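Local coordinates for phosphoglycerate oxidoreductase (Rhizobium etli, PDB 4HY3), which probably acts as an NAD-dependent oxidoreductase of the D-2-hydroxyacid dehydrogenase family, perhaps reducing hydroxypyruvate or glyoxylate, at residues A[131-136]-A[190-194]; A[287-292]-A[309-315]. All blocks are in the same frame, centred on the assembly; numbering follows the deposited sequence.

Interaction 1. Residues A[131-136]-A[190-194]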
loop_
_atom_site.group_PDB
_atom_site.type_symbol
_atom_site.label_atom_id
_atom_site.label_comp_id
_atom_site.label_asym_id
_atom_site.label_seq_id
_atom_site.Cartn_x
_atom_site.Cartn_y
_atom_site.Cartn_z
ATOM N N ALA A 131 -6.630 19.979 -1.289
ATOM C CA ALA A 131 -5.504 19.201 -0.818
ATOM C C ALA A 131 -4.784 18.537 -1.970
ATOM O O ALA A 131 -3.599 18.787 -2.180
ATOM C CB ALA A 131 -5.943 18.166 0.194
ATOM N N GLU A 132 -5.477 17.691 -2.719
ATOM C CA GLU A 132 -4.829 16.878 -3.745
ATOM C C GLU A 132 -4.108 17.797 -4.745
ATOM O O GLU A 132 -2.909 17.600 -5.011
ATOM C CB GLU A 132 -5.846 15.953 -4.426
ATOM C CG GLU A 132 -5.263 14.925 -5.361
ATOM C CD GLU A 132 -4.214 14.067 -4.679
ATOM O OE1 GLU A 132 -4.540 13.417 -3.656
ATOM O OE2 GLU A 132 -3.060 14.028 -5.162
ATOM N N PRO A 133 -4.824 18.815 -5.291
ATOM C CA PRO A 133 -4.128 19.807 -6.112
ATOM C C PRO A 133 -2.801 20.278 -5.464
ATOM O O PRO A 133 -1.758 20.187 -6.087
ATOM C CB PRO A 133 -5.141 20.957 -6.206
ATOM C CG PRO A 133 -6.470 20.280 -6.117
ATOM C CD PRO A 133 -6.281 19.075 -5.237
ATOM N N VAL A 134 -2.837 20.723 -4.218
ATOM C CA VAL A 134 -1.642 21.237 -3.575
ATOM C C VAL A 134 -0.567 20.189 -3.269
ATOM O O VAL A 134 0.608 20.458 -3.434
ATOM C CB VAL A 134 -1.996 22.038 -2.331
ATOM C CG1 VAL A 134 -0.734 22.587 -1.694
ATOM C CG2 VAL A 134 -2.926 23.171 -2.727
ATOM N N ALA A 135 -0.954 18.998 -2.839
ATOM C CA ALA A 135 0.020 17.898 -2.770
ATOM C C ALA A 135 0.738 17.734 -4.099
ATOM O O ALA A 135 1.948 17.766 -4.157
ATOM C CB ALA A 135 -0.627 16.576 -2.331
ATOM N N GLU A 136 0.003 17.567 -5.180
ATOM C CA GLU A 136 0.660 17.169 -6.413
ATOM C C GLU A 136 1.718 18.139 -6.876
ATOM O O GLU A 136 2.873 17.741 -7.069
ATOM C CB GLU A 136 -0.360 16.866 -7.493
ATOM C CG GLU A 136 -1.184 15.668 -7.059
ATOM C CD GLU A 136 -1.909 14.969 -8.186
ATOM O OE1 GLU A 136 -1.794 15.382 -9.371
ATOM O OE2 GLU A 136 -2.600 13.989 -7.866
ATOM N N ALA A 190 -2.629 14.454 2.147
ATOM C CA ALA A 190 -2.618 14.295 0.696
ATOM C C ALA A 190 -1.186 14.047 0.270
ATOM O O ALA A 190 -0.915 13.260 -0.656
ATOM C CB ALA A 190 -3.189 15.522 -0.002
ATOM N N LEU A 191 -0.282 14.709 0.990
ATOM C CA LEU A 191 1.135 14.677 0.731
ATOM C C LEU A 191 1.656 13.307 1.130
ATOM O O LEU A 191 2.307 12.613 0.339
ATOM C CB LEU A 191 1.794 15.783 1.515
ATOM C CG LEU A 191 3.182 16.311 1.182
ATOM C CD1 LEU A 191 3.659 16.071 -0.231
ATOM C CD2 LEU A 191 3.175 17.803 1.443
ATOM N N ARG A 192 1.323 12.881 2.339
ATOM C CA ARG A 192 1.704 11.545 2.759
ATOM C C ARG A 192 1.267 10.541 1.710
ATOM O O ARG A 192 1.952 9.554 1.487
ATOM C CB ARG A 192 1.134 11.197 4.133
ATOM C CG ARG A 192 1.309 9.756 4.572
ATOM C CD ARG A 192 2.736 9.243 4.402
ATOM N NE ARG A 192 2.850 7.846 4.836
ATOM C CZ ARG A 192 2.656 6.777 4.071
ATOM N NH1 ARG A 192 2.351 6.880 2.782
ATOM N NH2 ARG A 192 2.769 5.581 4.613
ATOM N N ARG A 193 0.145 10.794 1.048
ATOM C CA ARG A 193 -0.329 9.823 0.068
ATOM C C ARG A 193 0.547 9.799 -1.191
ATOM O O ARG A 193 0.999 8.739 -1.621
ATOM C CB ARG A 193 -1.791 10.037 -0.278
ATOM C CG ARG A 193 -2.352 8.918 -1.142
ATOM C CD ARG A 193 -3.875 8.877 -1.107
ATOM N NE ARG A 193 -4.424 10.147 -1.569
ATOM C CZ ARG A 193 -4.899 11.108 -0.773
ATOM N NH1 ARG A 193 -4.928 10.925 0.535
ATOM N NH2 ARG A 193 -5.353 12.254 -1.286
ATOM N N VAL A 194 0.802 10.967 -1.767
ATOM C CA VAL A 194 1.622 10.998 -2.974
ATOM C C VAL A 194 3.035 10.484 -2.679
ATOM O O VAL A 194 3.647 9.838 -3.520
ATOM C CB VAL A 194 1.562 12.345 -3.741
ATOM C CG1 VAL A 194 0.144 12.599 -4.154
ATOM C CG2 VAL A 194 2.042 13.516 -2.903
#
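Ala190 points its methyl at helix 131-136 and meets two methyls that lie one turn apart there: Ala190 CB is 3.8 Å from Ala131 CB and 3.6 Å from Ala135 CB. With such small side chains at the interface the segment axes approach to 8.7 Å, crossing at -51°. Leu191 adds mainly backbone, its N lying 3.8 Å from Ala135 CB, while its side chain leans on Val237 and the residues of the glycine-rich turn. Arg193 brings the charge. Its chain bends at chi3 (59°), and NH2 donates to Glu132 OE1 over 2.8 Å in a salt bridge through a single pair of atoms; the oxygen is approached nearly end-on and lies somewhat out of the guanidinium plane. The carboxylate and guanidinium planes are 54° apart, so the two groups do not form a flat, two-pronged pair. Glu132 reaches this position by bending at chi2. Val194 straddles two neighbours: CG1 lies 3.7 Å from the other oxygen, Glu132 OE2, and CG2 rests 4.1 Å from Ala135 CB. On this flank the second subunit closes over the contact. Its Phe198 packs on Val194 and Glu136, and its Ile174 and Ala175 donate backbone N-H groups to the Glu136 carboxylate. The arrangement is helix-on-helix packing in a Rossmann-type NAD-binding domain: helix 186-195, which starts within the GxGxxG-like motif and is probably the dinucleotide-binding one, lies obliquely against the start of long helix 131-147 beside the subunit interface.

Interaction 2. Residues A[287-292]-A[309-315]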
loop_
_atom_site.group_PDB
_atom_site.type_symbol
_atom_site.label_atom_id
_atom_site.label_comp_id
_atom_site.label_asym_id
_atom_site.label_seq_id
_atom_site.Cartn_x
_atom_site.Cartn_y
_atom_site.Cartn_z
ATOM N N ALA A 287 15.049 26.338 -2.590
ATOM C CA ALA A 287 13.612 26.507 -2.244
ATOM C C ALA A 287 12.537 26.720 -3.365
ATOM O O ALA A 287 12.846 26.968 -4.524
ATOM C CB ALA A 287 13.462 27.564 -1.155
ATOM N N ALA A 288 11.267 26.583 -2.986
ATOM C CA ALA A 288 10.127 26.887 -3.860
ATOM C C ALA A 288 8.935 27.207 -3.005
ATOM O O ALA A 288 8.613 26.449 -2.104
ATOM C CB ALA A 288 9.782 25.715 -4.751
ATOM N N SER A 289 8.287 28.324 -3.287
ATOM C CA SER A 289 7.039 28.651 -2.633
ATOM C C SER A 289 5.964 28.917 -3.678
ATOM O O SER A 289 6.289 29.260 -4.822
ATOM C CB SER A 289 7.186 29.882 -1.737
ATOM O OG SER A 289 5.919 30.256 -1.197
ATOM N N ASP A 290 4.702 28.768 -3.255
ATOM C CA ASP A 290 3.533 29.150 -4.041
ATOM C C ASP A 290 2.853 30.357 -3.449
ATOM O O ASP A 290 1.943 30.919 -4.039
ATOM C CB ASP A 290 2.513 28.003 -4.152
ATOM C CG ASP A 290 1.454 28.270 -5.224
ATOM O OD1 ASP A 290 1.795 28.419 -6.431
ATOM O OD2 ASP A 290 0.275 28.358 -4.851
ATOM N N VAL A 291 3.290 30.762 -2.272
ATOM C CA VAL A 291 2.669 31.901 -1.624
ATOM C C VAL A 291 3.741 32.942 -1.297
ATOM O O VAL A 291 4.919 32.610 -1.173
ATOM C CB VAL A 291 1.830 31.445 -0.406
ATOM C CG1 VAL A 291 2.741 30.918 0.698
ATOM C CG2 VAL A 291 0.903 32.560 0.095
ATOM N N TYR A 292 3.341 34.204 -1.214
ATOM C CA TYR A 292 4.293 35.314 -1.104
ATOM C C TYR A 292 3.773 36.374 -0.143
ATOM O O TYR A 292 2.563 36.450 0.076
ATOM C CB TYR A 292 4.576 35.904 -2.486
ATOM C CG TYR A 292 5.293 34.916 -3.327
ATOM C CD1 TYR A 292 6.670 34.840 -3.307
ATOM C CD2 TYR A 292 4.595 34.003 -4.102
ATOM C CE1 TYR A 292 7.343 33.889 -4.060
ATOM C CE2 TYR A 292 5.255 33.049 -4.847
ATOM C CZ TYR A 292 6.625 33.000 -4.811
ATOM O OH TYR A 292 7.276 32.065 -5.546
ATOM N N PHE A 309 15.562 29.273 -6.424
ATOM C CA PHE A 309 14.237 29.437 -5.848
ATOM C C PHE A 309 13.180 29.249 -6.949
ATOM O O PHE A 309 13.051 30.114 -7.825
ATOM C CB PHE A 309 14.122 30.833 -5.217
ATOM C CG PHE A 309 12.866 31.045 -4.415
ATOM C CD1 PHE A 309 12.891 30.949 -3.028
ATOM C CD2 PHE A 309 11.652 31.349 -5.046
ATOM C CE1 PHE A 309 11.734 31.142 -2.287
ATOM C CE2 PHE A 309 10.491 31.532 -4.302
ATOM C CZ PHE A 309 10.533 31.425 -2.923
ATOM N N ILE A 310 12.438 28.134 -6.903
ATOM C CA ILE A 310 11.305 27.886 -7.830
ATOM C C ILE A 310 10.030 28.657 -7.473
ATOM O O ILE A 310 9.507 28.498 -6.369
ATOM C CB ILE A 310 10.953 26.391 -7.939
ATOM C CG1 ILE A 310 12.024 25.647 -8.723
ATOM C CG2 ILE A 310 9.618 26.197 -8.645
ATOM C CD1 ILE A 310 11.978 24.146 -8.528
ATOM N N ARG A 311 9.524 29.443 -8.436
ATOM C CA ARG A 311 8.369 30.355 -8.246
ATOM C C ARG A 311 7.032 29.851 -8.837
ATOM O O ARG A 311 7.010 29.197 -9.899
ATOM C CB ARG A 311 8.678 31.746 -8.821
ATOM C CG ARG A 311 9.587 32.617 -7.964
ATOM C CD ARG A 311 10.527 33.469 -8.822
ATOM N NE ARG A 311 11.334 32.644 -9.725
ATOM C CZ ARG A 311 12.638 32.419 -9.601
ATOM N NH1 ARG A 311 13.340 32.972 -8.614
ATOM N NH2 ARG A 311 13.239 31.632 -10.484
ATOM N N SER A 312 5.934 30.200 -8.155
ATOM C CA SER A 312 4.589 29.734 -8.481
ATOM C C SER A 312 3.547 30.747 -7.966
ATOM O O SER A 312 3.401 30.930 -6.751
ATOM C CB SER A 312 4.365 28.354 -7.843
ATOM O OG SER A 312 3.507 27.549 -8.623
ATOM N N ALA A 313 2.816 31.385 -8.886
ATOM C CA ALA A 313 1.909 32.488 -8.567
ATOM C C ALA A 313 0.583 32.136 -7.848
ATOM O O ALA A 313 -0.511 32.336 -8.403
ATOM C CB ALA A 313 1.637 33.289 -9.822
ATOM N N HIS A 314 0.691 31.644 -6.607
ATOM C CA HIS A 314 -0.453 31.248 -5.756
ATOM C C HIS A 314 -1.502 30.454 -6.508
ATOM O O HIS A 314 -2.698 30.756 -6.489
ATOM C CB HIS A 314 -1.038 32.470 -5.041
ATOM C CG HIS A 314 -1.706 32.161 -3.722
ATOM N ND1 HIS A 314 -2.251 30.954 -3.438
ATOM C CD2 HIS A 314 -1.945 32.967 -2.617
ATOM C CE1 HIS A 314 -2.787 30.981 -2.198
ATOM N NE2 HIS A 314 -2.588 32.214 -1.691
ATOM N N ARG A 315 -1.053 29.396 -7.159
ATOM C CA ARG A 315 -1.924 28.612 -8.021
ATOM C C ARG A 315 -1.850 27.129 -7.710
ATOM O O ARG A 315 -2.094 26.299 -8.583
ATOM C CB ARG A 315 -1.490 28.816 -9.457
ATOM C CG ARG A 315 -0.077 28.322 -9.697
ATOM C CD ARG A 315 0.589 28.963 -10.891
ATOM N NE ARG A 315 1.312 27.905 -11.562
ATOM C CZ ARG A 315 0.940 27.386 -12.719
ATOM N NH1 ARG A 315 -0.118 27.888 -13.349
ATOM N NH2 ARG A 315 1.644 26.386 -13.245
#
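Phe309 lays its ring alongside strand 287-289, with CD1 3.9 Å from Ala287 CB and CZ 3.9 Å from Ser289 CB. The Tyr292 ring comes from the opposite direction and sets OH against the Phe309 edge, 3.5 Å from CE2. Beneath these rings the strands run parallel: Ile310 N donates to Ala287 O (2.7 Å), and a weak return bond runs from Ser289 N to Ile310 O. On the other face Ala288 CB sits 3.5 Å from Ile310 CB, both turned toward helix 131-147. Beyond Ser289, Asp290 takes over. With CG anti to the backbone N (chi1 -167°), its carboxylate reaches the loop. There OD1 receives Arg315 N on its syn lone pair at 3.1 Å, in a nearly straight bond. Ser312 OG adds a weak bond to the same OD1 at 2.9 Å. OD2 is hydrogen-bonded by Ala316 N, and Asp290 O takes a weak bond from His314 N. Around this loop Trp163 of the second subunit packs on Ala313 and His314. Both carboxylate oxygens of this buried acid thus accept backbone N-H groups, so Asp290 probably helps hold the loop from Ser312 to Ala316 in shape.

How the interactions relate
Interaction 1 comes first along the chain and is complete before interaction 2 opens; their centres are 16 Å apart and their nearest atoms about 6 Å, without touching. Helix 131-147 connects them. Its N-terminal start packs on helix 186-195 in interaction 1, and farther along Phe141, Ala144 and Leu145 cover Ala288, Ile310 and Ser312 of interaction 2. The parallel sheet of the NAD-binding domain ties them too: helix 186-195 follows strand 178-182, an inner strand, whereas 286-289 and 309-311 are the last two strands at one side. Both contacts also meet the second subunit, so both lie where the domain's own packing adjoins the subunit interface.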